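Long-range contacts in 2-phospho-L-lactate guanylyltransferase (Methanosarcina mazei, PDB 2I5E), which probably joins (2S)-2-phospholactate to the guanylyl group of GTP, forming (2S)-lactyl-2-diphospho-5'-guanosine for the biosynthesis of coenzyme F420: residues M4-A13 / I48-Y59; A15-L23 / D171-V179. All blocks are in the same frame, centred on the assembly; numbering follows the deposited sequence.

The first segments of contacts 1 and 2 adjoin, 4-13 running by way of one residue into the loop 15-23, so the two contacts interleave along the chain. Contact 1 joins strand 5-9 to its neighbour 50-55 in the central sheet; contact 2 carries the loop across to 171-179, at the start of helix 175-184. Their centres lie about 21 Å apart. Small molecules probably left from crystallisation lie close to both contacts. Bound PEG comes within about 4 Å of the Tyr-10 side chain in contact 1 and of Lys-16 in contact 2; one Tris molecule lies against Leu-54 and a different one is hydrogen-bonded to Asp-171. Such molecules often mark pockets, consistent with a substrate site nearby.

Contact 1 (M4-A13 / I48-Y59); sequences MRAVIPYKKA and IEQVDILSPSVY. With TRS (2-amino-2-hydroxymethyl-propane-1,3-diol), chain D.
Strands 5-9 and 50-55 are the parallel strands of a beta-alpha-beta unit, paired from Ala-6 with Val-51 to Pro-9 with Leu-54. Asp-52 N gives a nearly straight bond to Ala-6 O (2.8 Å, 169° at the hydrogen), lying in the carbonyl plane. Ile-8 uses both backbone groups, N to Asp-52 O and O from Leu-54 N. Ile-8 CD1 meets Val-51 CG1 at 3.7 Å on the face where helix 25-45, the connection between the strands, lays Leu-36 and Ile-40 against Ile-8. The other face carries Val-7, whose CG2 branch, set anti to the backbone N, is thereby turned to Leu-54 and rests 3.8 Å from its CB. Asp-52 lies there too, with its carboxylate held by Arg-68 and Tyr-83. Such a parallel core suits the Rossmann-like sheet of GT-A nucleotidyltransferases. At its C-terminal end, Leu-54 O takes Tyr-10 N at 3.0 Å and also faces O1 of a Tris molecule, at a distance too short to be trusted. Farther on, Lys-12 crosses Tyr-59 at about a right angle, CG 3.7 Å from CE2, and their polar ends go to Glu-33 and Glu-29. One water takes Lys-12 N at 3.0 Å and donates to Ser-55 OG and Tyr-59 O.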
# COMPACT_ATOMS: atom_id res chain seq x y z
N MSE A 4 18.49 -1.77 -21.30
CA MSE A 4 18.16 -2.29 -19.97
C MSE A 4 17.57 -3.69 -20.09
O MSE A 4 16.84 -4.02 -21.07
CB MSE A 4 17.17 -1.39 -19.19
CG MSE A 4 15.71 -1.42 -19.68
SE MSE A 4 14.40 -0.46 -18.58
CE MSE A 4 14.25 -1.91 -17.25
N ARG A 5 17.87 -4.47 -19.07
CA ARG A 5 17.30 -5.81 -18.91
C ARG A 5 16.29 -5.91 -17.71
O ARG A 5 16.34 -5.15 -16.76
CB ARG A 5 18.41 -6.85 -18.81
CG ARG A 5 19.32 -6.61 -17.70
CD ARG A 5 20.74 -6.87 -18.06
NE ARG A 5 21.08 -8.29 -18.09
CZ ARG A 5 21.62 -8.90 -19.13
NH1 ARG A 5 21.88 -8.21 -20.24
NH2 ARG A 5 21.92 -10.20 -19.08
N ALA A 6 15.35 -6.82 -17.82
CA ALA A 6 14.43 -7.03 -16.72
C ALA A 6 14.41 -8.51 -16.48
O ALA A 6 14.29 -9.25 -17.46
CB ALA A 6 13.02 -6.47 -17.02
N VAL A 7 14.44 -8.89 -15.18
CA VAL A 7 14.44 -10.27 -14.66
C VAL A 7 13.30 -10.46 -13.63
O VAL A 7 12.97 -9.53 -12.83
CB VAL A 7 15.85 -10.63 -14.09
CG1 VAL A 7 16.21 -9.92 -12.79
CG2 VAL A 7 16.10 -12.10 -13.95
N ILE A 8 12.66 -11.62 -13.72
CA ILE A 8 11.56 -12.04 -12.85
C ILE A 8 11.98 -13.37 -12.26
O ILE A 8 12.08 -14.31 -12.94
CB ILE A 8 10.19 -12.29 -13.62
CG1 ILE A 8 9.67 -11.05 -14.40
CG2 ILE A 8 9.10 -12.79 -12.71
CD1 ILE A 8 8.78 -11.46 -15.54
N PRO A 9 12.32 -13.39 -10.98
CA PRO A 9 12.51 -14.62 -10.18
C PRO A 9 11.18 -15.39 -10.08
O PRO A 9 10.14 -14.82 -9.71
CB PRO A 9 12.94 -14.07 -8.80
CG PRO A 9 12.55 -12.59 -8.79
CD PRO A 9 12.52 -12.14 -10.22
N TYR A 10 11.16 -16.65 -10.48
CA TYR A 10 9.89 -17.39 -10.55
C TYR A 10 10.12 -18.90 -10.31
O TYR A 10 11.03 -19.49 -10.89
CB TYR A 10 9.25 -17.20 -11.92
CG TYR A 10 7.95 -17.91 -12.13
CD1 TYR A 10 6.80 -17.53 -11.38
CD2 TYR A 10 7.84 -18.97 -13.07
CE1 TYR A 10 5.60 -18.16 -11.54
CE2 TYR A 10 6.61 -19.61 -13.24
CZ TYR A 10 5.50 -19.18 -12.48
OH TYR A 10 4.31 -19.77 -12.60
N LYS A 11 9.27 -19.53 -9.51
CA LYS A 11 9.24 -21.00 -9.39
C LYS A 11 7.79 -21.38 -9.24
O LYS A 11 7.16 -21.04 -8.22
CB LYS A 11 10.13 -21.46 -8.19
CG LYS A 11 9.95 -22.92 -7.62
CD LYS A 11 11.17 -23.26 -6.66
CE LYS A 11 11.16 -24.55 -5.77
NZ LYS A 11 10.64 -25.69 -6.49
N LYS A 12 7.24 -22.05 -10.25
CA LYS A 12 5.87 -22.48 -10.17
C LYS A 12 5.62 -23.50 -9.04
O LYS A 12 4.58 -23.44 -8.38
CB LYS A 12 5.37 -22.99 -11.55
CG LYS A 12 3.99 -23.58 -11.53
CD LYS A 12 3.49 -23.69 -12.93
CE LYS A 12 2.32 -24.67 -13.00
NZ LYS A 12 1.57 -24.24 -14.18
N ALA A 13 6.55 -24.44 -8.79
CA ALA A 13 6.25 -25.56 -7.88
C ALA A 13 6.19 -25.27 -6.39
O ALA A 13 7.14 -24.75 -5.81
CB ALA A 13 7.22 -26.70 -8.12
N ILE A 48 9.83 -2.80 -22.83
CA ILE A 48 11.12 -3.27 -22.55
C ILE A 48 11.38 -4.48 -23.44
O ILE A 48 10.55 -5.41 -23.53
CB ILE A 48 11.50 -3.41 -21.01
CG1 ILE A 48 11.78 -4.82 -20.62
CG2 ILE A 48 10.64 -2.53 -20.02
CD1 ILE A 48 13.21 -4.93 -20.54
N GLU A 49 12.53 -4.41 -24.10
CA GLU A 49 12.84 -5.25 -25.23
C GLU A 49 12.99 -6.68 -24.78
O GLU A 49 12.25 -7.54 -25.27
CB GLU A 49 14.00 -4.68 -26.09
CG GLU A 49 14.62 -5.70 -27.09
CD GLU A 49 15.71 -5.12 -28.04
OE1 GLU A 49 15.91 -3.89 -28.10
OE2 GLU A 49 16.38 -5.92 -28.72
N GLN A 50 13.86 -7.01 -23.85
CA GLN A 50 13.65 -8.38 -23.32
C GLN A 50 13.69 -8.63 -21.80
O GLN A 50 14.34 -7.95 -20.99
CB GLN A 50 14.26 -9.53 -24.24
CG GLN A 50 15.23 -10.64 -23.62
CD GLN A 50 16.45 -11.02 -24.55
OE1 GLN A 50 16.61 -12.19 -24.98
NE2 GLN A 50 17.32 -10.03 -24.83
N VAL A 51 12.92 -9.65 -21.48
CA VAL A 51 12.54 -10.00 -20.15
C VAL A 51 13.12 -11.36 -19.97
O VAL A 51 12.90 -12.23 -20.80
CB VAL A 51 11.02 -10.03 -20.06
CG1 VAL A 51 10.53 -10.53 -18.71
CG2 VAL A 51 10.46 -8.66 -20.40
N ASP A 52 13.86 -11.56 -18.90
CA ASP A 52 14.31 -12.88 -18.50
C ASP A 52 13.46 -13.43 -17.33
O ASP A 52 12.98 -12.66 -16.45
CB ASP A 52 15.77 -12.77 -18.08
CG ASP A 52 16.63 -12.09 -19.16
OD1 ASP A 52 16.48 -12.47 -20.33
OD2 ASP A 52 17.45 -11.20 -18.84
N ILE A 53 13.29 -14.73 -17.24
CA ILE A 53 12.58 -15.27 -16.11
C ILE A 53 13.62 -16.09 -15.49
O ILE A 53 14.20 -16.85 -16.18
CB ILE A 53 11.44 -16.14 -16.59
CG1 ILE A 53 10.41 -15.28 -17.30
CG2 ILE A 53 10.84 -16.87 -15.46
CD1 ILE A 53 9.38 -16.08 -17.96
N LEU A 54 13.92 -15.95 -14.20
CA LEU A 54 15.00 -16.74 -13.63
C LEU A 54 14.38 -17.76 -12.66
O LEU A 54 13.80 -17.40 -11.61
CB LEU A 54 15.97 -15.76 -12.94
CG LEU A 54 17.24 -16.25 -12.28
CD1 LEU A 54 18.25 -16.57 -13.40
CD2 LEU A 54 17.71 -15.12 -11.43
N SER A 55 14.45 -19.02 -13.05
CA SER A 55 13.70 -20.12 -12.49
C SER A 55 14.65 -21.32 -12.30
O SER A 55 15.60 -21.51 -13.12
CB SER A 55 12.64 -20.47 -13.51
OG SER A 55 12.01 -21.68 -13.21
N PRO A 56 14.45 -22.11 -11.23
CA PRO A 56 15.37 -23.25 -10.94
C PRO A 56 15.09 -24.50 -11.78
O PRO A 56 15.91 -25.46 -11.79
CB PRO A 56 15.17 -23.51 -9.45
CG PRO A 56 13.70 -23.14 -9.17
CD PRO A 56 13.38 -21.98 -10.21
N SER A 57 13.95 -24.48 -12.47
CA SER A 57 13.53 -25.50 -13.44
C SER A 57 12.64 -24.94 -14.53
O SER A 57 11.95 -23.90 -14.36
CB SER A 57 12.72 -26.60 -12.73
OG SER A 57 11.35 -26.50 -13.00
N VAL A 58 12.60 -25.66 -15.63
CA VAL A 58 11.68 -25.47 -16.72
C VAL A 58 10.19 -25.63 -16.43
O VAL A 58 9.34 -25.21 -17.19
CB VAL A 58 12.02 -26.44 -17.84
CG1 VAL A 58 12.89 -25.79 -18.85
CG2 VAL A 58 12.68 -27.67 -17.29
N TYR A 59 9.88 -26.26 -15.34
CA TYR A 59 8.53 -26.56 -14.94
C TYR A 59 7.65 -25.30 -14.99
O TYR A 59 7.86 -24.33 -14.24
CB TYR A 59 8.56 -27.13 -13.50
CG TYR A 59 7.18 -27.49 -13.01
CD1 TYR A 59 6.53 -28.61 -13.49
CD2 TYR A 59 6.52 -26.71 -12.07
CE1 TYR A 59 5.24 -28.94 -13.07
CE2 TYR A 59 5.23 -27.04 -11.64
CZ TYR A 59 4.61 -28.16 -12.14
OH TYR A 59 3.35 -28.53 -11.71
C TRS D . 16.09 -18.36 -8.65
C1 TRS D . 15.22 -17.16 -8.90
C2 TRS D . 16.23 -19.18 -9.92
C3 TRS D . 15.45 -19.20 -7.54
N TRS D . 17.36 -17.77 -8.23
O1 TRS D . 13.97 -17.73 -9.16
O2 TRS D . 16.04 -20.48 -9.47
O3 TRS D . 16.31 -20.04 -6.84
O HOH W 1 9.19 -22.91 -12.38

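Contact 2 (A15-L23 / D171-V179); sequences AKSRLSPVL and DIDEPEDLV
Lys-16 and Asp-173 pin the loop that follows the first strand of this GT-A-like fold, where relatives commonly bind the nucleotide, to the start of helix 175-184. The lysine leaves its backbone with CB directed at 171-179. CG stands beside the backbone N, and a bend at chi2 (-65°) turns the chain before it runs out straight. CD passes 3.3 Å from Asp-173 OD1, CE lies 3.5 Å from Ile-172 O, and NZ closes a salt bridge with Asp-173 OD1 at 2.9 Å, reaching that oxygen on its anti side and 30° out of the carboxylate plane. NZ also makes a weak bond to Ile-172 O and a second salt bridge to Asp-97. With an alanine in place of this lysine, Asp-173 OD1 would probably lose its ammonium mate, and Asp-97 the same charge partner. A water links the same OD1 to Arg-18 N, while Asp-173 OD2 pairs with Arg-205 of the second subunit, so one carboxylate serves both the loop and the dimer. At the end of the short 3-10 segment 17-19, Leu-19 CD1 lies 3.4 Å from Asp-173 O; beyond it, Val-22 sets CG1 3.5 Å from Pro-175 CG, and its CG2 slides past Leu-178 CD1, the two side chains pointing opposite ways. Asp-177 OD2 grips the backbone just ahead of the helix, taking Asp-173 N on its anti lone pair at 2.7 Å and Glu-174 N from above the carboxylate plane at 3.0 Å.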
# COMPACT_ATOMS: atom_id res chain seq x y z
N ALA A 15 4.37 -22.97 -5.13
CA ALA A 15 4.78 -21.54 -5.26
C ALA A 15 4.58 -20.57 -4.11
O ALA A 15 5.50 -19.68 -3.88
CB ALA A 15 4.15 -20.97 -6.47
N LYS A 16 3.40 -20.69 -3.46
CA LYS A 16 2.78 -19.66 -2.54
C LYS A 16 2.10 -20.37 -1.32
O LYS A 16 0.91 -20.29 -1.10
CB LYS A 16 1.71 -18.82 -3.26
CG LYS A 16 2.21 -17.68 -4.22
CD LYS A 16 2.96 -16.58 -3.47
CE LYS A 16 3.51 -15.49 -4.45
NZ LYS A 16 4.03 -14.45 -3.53
N SER A 17 2.88 -21.07 -0.54
CA SER A 17 2.41 -21.90 0.55
C SER A 17 1.56 -21.12 1.57
O SER A 17 0.71 -21.74 2.17
CB SER A 17 3.63 -22.48 1.25
OG SER A 17 4.26 -21.40 1.92
N ARG A 18 1.75 -19.81 1.77
CA ARG A 18 0.86 -19.14 2.73
C ARG A 18 -0.57 -18.90 2.19
O ARG A 18 -1.41 -18.39 2.91
CB ARG A 18 1.40 -17.87 3.41
CG ARG A 18 2.88 -17.81 3.66
CD ARG A 18 3.20 -16.50 4.32
NE ARG A 18 2.73 -16.46 5.70
CZ ARG A 18 3.47 -16.81 6.78
NH1 ARG A 18 4.73 -17.23 6.65
NH2 ARG A 18 2.96 -16.76 8.01
N LEU A 19 -0.85 -19.34 0.98
CA LEU A 19 -2.18 -19.30 0.42
C LEU A 19 -3.00 -20.54 0.72
O LEU A 19 -4.17 -20.55 0.52
CB LEU A 19 -2.08 -19.17 -1.09
CG LEU A 19 -2.44 -17.82 -1.64
CD1 LEU A 19 -2.43 -16.82 -0.60
CD2 LEU A 19 -1.63 -17.39 -2.76
N SER A 20 -2.32 -21.58 1.14
CA SER A 20 -2.88 -22.79 1.76
C SER A 20 -3.16 -22.51 3.25
O SER A 20 -2.29 -22.02 3.98
CB SER A 20 -1.95 -23.97 1.61
OG SER A 20 -2.27 -25.00 2.56
N PRO A 21 -4.37 -22.82 3.72
CA PRO A 21 -5.40 -23.58 3.08
C PRO A 21 -6.56 -22.83 2.40
O PRO A 21 -7.52 -23.51 2.04
CB PRO A 21 -5.98 -24.44 4.27
CG PRO A 21 -5.68 -23.51 5.53
CD PRO A 21 -4.81 -22.38 5.06
N VAL A 22 -6.58 -21.53 2.19
CA VAL A 22 -7.59 -21.06 1.26
C VAL A 22 -7.53 -21.45 -0.20
O VAL A 22 -8.53 -21.46 -0.86
CB VAL A 22 -8.11 -19.65 1.46
CG1 VAL A 22 -7.58 -19.02 2.69
CG2 VAL A 22 -7.88 -18.84 0.28
N LEU A 23 -6.36 -21.76 -0.69
CA LEU A 23 -6.18 -22.40 -1.98
C LEU A 23 -5.45 -23.77 -1.88
O LEU A 23 -4.69 -24.01 -0.96
CB LEU A 23 -5.39 -21.46 -2.88
CG LEU A 23 -5.92 -20.69 -4.08
CD1 LEU A 23 -7.38 -20.43 -4.13
CD2 LEU A 23 -5.16 -19.44 -4.28
N ASP A 171 1.78 -7.01 -3.24
CA ASP A 171 2.19 -8.33 -3.64
C ASP A 171 1.15 -9.27 -3.03
O ASP A 171 0.54 -9.00 -1.99
CB ASP A 171 3.58 -8.67 -3.14
CG ASP A 171 3.78 -8.36 -1.64
OD1 ASP A 171 3.83 -7.19 -1.25
OD2 ASP A 171 3.83 -9.31 -0.87
N ILE A 172 0.97 -10.41 -3.68
CA ILE A 172 -0.17 -11.22 -3.35
C ILE A 172 0.45 -12.42 -2.76
O ILE A 172 1.02 -13.21 -3.51
CB ILE A 172 -1.12 -11.45 -4.60
CG1 ILE A 172 -2.11 -10.22 -4.75
CG2 ILE A 172 -2.07 -12.64 -4.33
CD1 ILE A 172 -1.65 -9.19 -5.59
N ASP A 173 0.40 -12.54 -1.42
CA ASP A 173 1.11 -13.63 -0.70
C ASP A 173 0.26 -14.41 0.32
O ASP A 173 0.47 -15.58 0.56
CB ASP A 173 2.38 -13.09 -0.00
CG ASP A 173 3.43 -14.17 0.25
OD1 ASP A 173 3.74 -15.02 -0.67
OD2 ASP A 173 3.91 -14.13 1.41
N GLU A 174 -0.71 -13.74 0.89
CA GLU A 174 -1.63 -14.40 1.77
C GLU A 174 -3.10 -14.11 1.42
O GLU A 174 -3.34 -13.28 0.56
CB GLU A 174 -1.28 -14.08 3.21
CG GLU A 174 -1.17 -12.66 3.52
CD GLU A 174 -0.46 -12.43 4.80
OE1 GLU A 174 -0.06 -13.43 5.45
OE2 GLU A 174 -0.30 -11.26 5.16
N PRO A 175 -4.06 -14.85 2.06
CA PRO A 175 -5.50 -14.70 1.76
C PRO A 175 -5.98 -13.24 1.77
O PRO A 175 -6.71 -12.84 0.91
CB PRO A 175 -6.20 -15.52 2.93
CG PRO A 175 -5.13 -16.57 3.25
CD PRO A 175 -3.84 -15.79 3.19
N GLU A 176 -5.59 -12.48 2.77
CA GLU A 176 -6.03 -11.08 2.84
C GLU A 176 -5.60 -10.25 1.64
O GLU A 176 -6.28 -9.29 1.31
CB GLU A 176 -5.63 -10.49 4.22
CG GLU A 176 -5.07 -9.10 4.23
CD GLU A 176 -4.26 -8.74 5.50
OE1 GLU A 176 -3.23 -9.44 5.80
OE2 GLU A 176 -4.64 -7.73 6.15
N ASP A 177 -4.53 -10.65 0.96
CA ASP A 177 -4.06 -9.98 -0.27
C ASP A 177 -5.00 -10.22 -1.46
O ASP A 177 -5.03 -9.46 -2.41
CB ASP A 177 -2.67 -10.50 -0.64
CG ASP A 177 -1.62 -10.16 0.44
OD1 ASP A 177 -1.87 -9.24 1.27
OD2 ASP A 177 -0.51 -10.75 0.43
N LEU A 178 -5.76 -11.29 -1.41
CA LEU A 178 -6.73 -11.60 -2.50
C LEU A 178 -7.95 -10.66 -2.47
O LEU A 178 -8.62 -10.42 -3.49
CB LEU A 178 -7.20 -13.05 -2.30
CG LEU A 178 -6.19 -14.21 -2.38
CD1 LEU A 178 -6.88 -15.66 -2.19
CD2 LEU A 178 -5.45 -14.10 -3.65
N VAL A 179 -8.28 -10.19 -1.25
CA VAL A 179 -9.18 -9.06 -1.05
C VAL A 179 -8.73 -7.87 -1.90
O VAL A 179 -9.58 -7.31 -2.61
CB VAL A 179 -9.30 -8.67 0.42
CG1 VAL A 179 -10.43 -7.62 0.62
CG2 VAL A 179 -9.73 -9.94 1.20
O HOH W 2 2.58 -17.59 0.18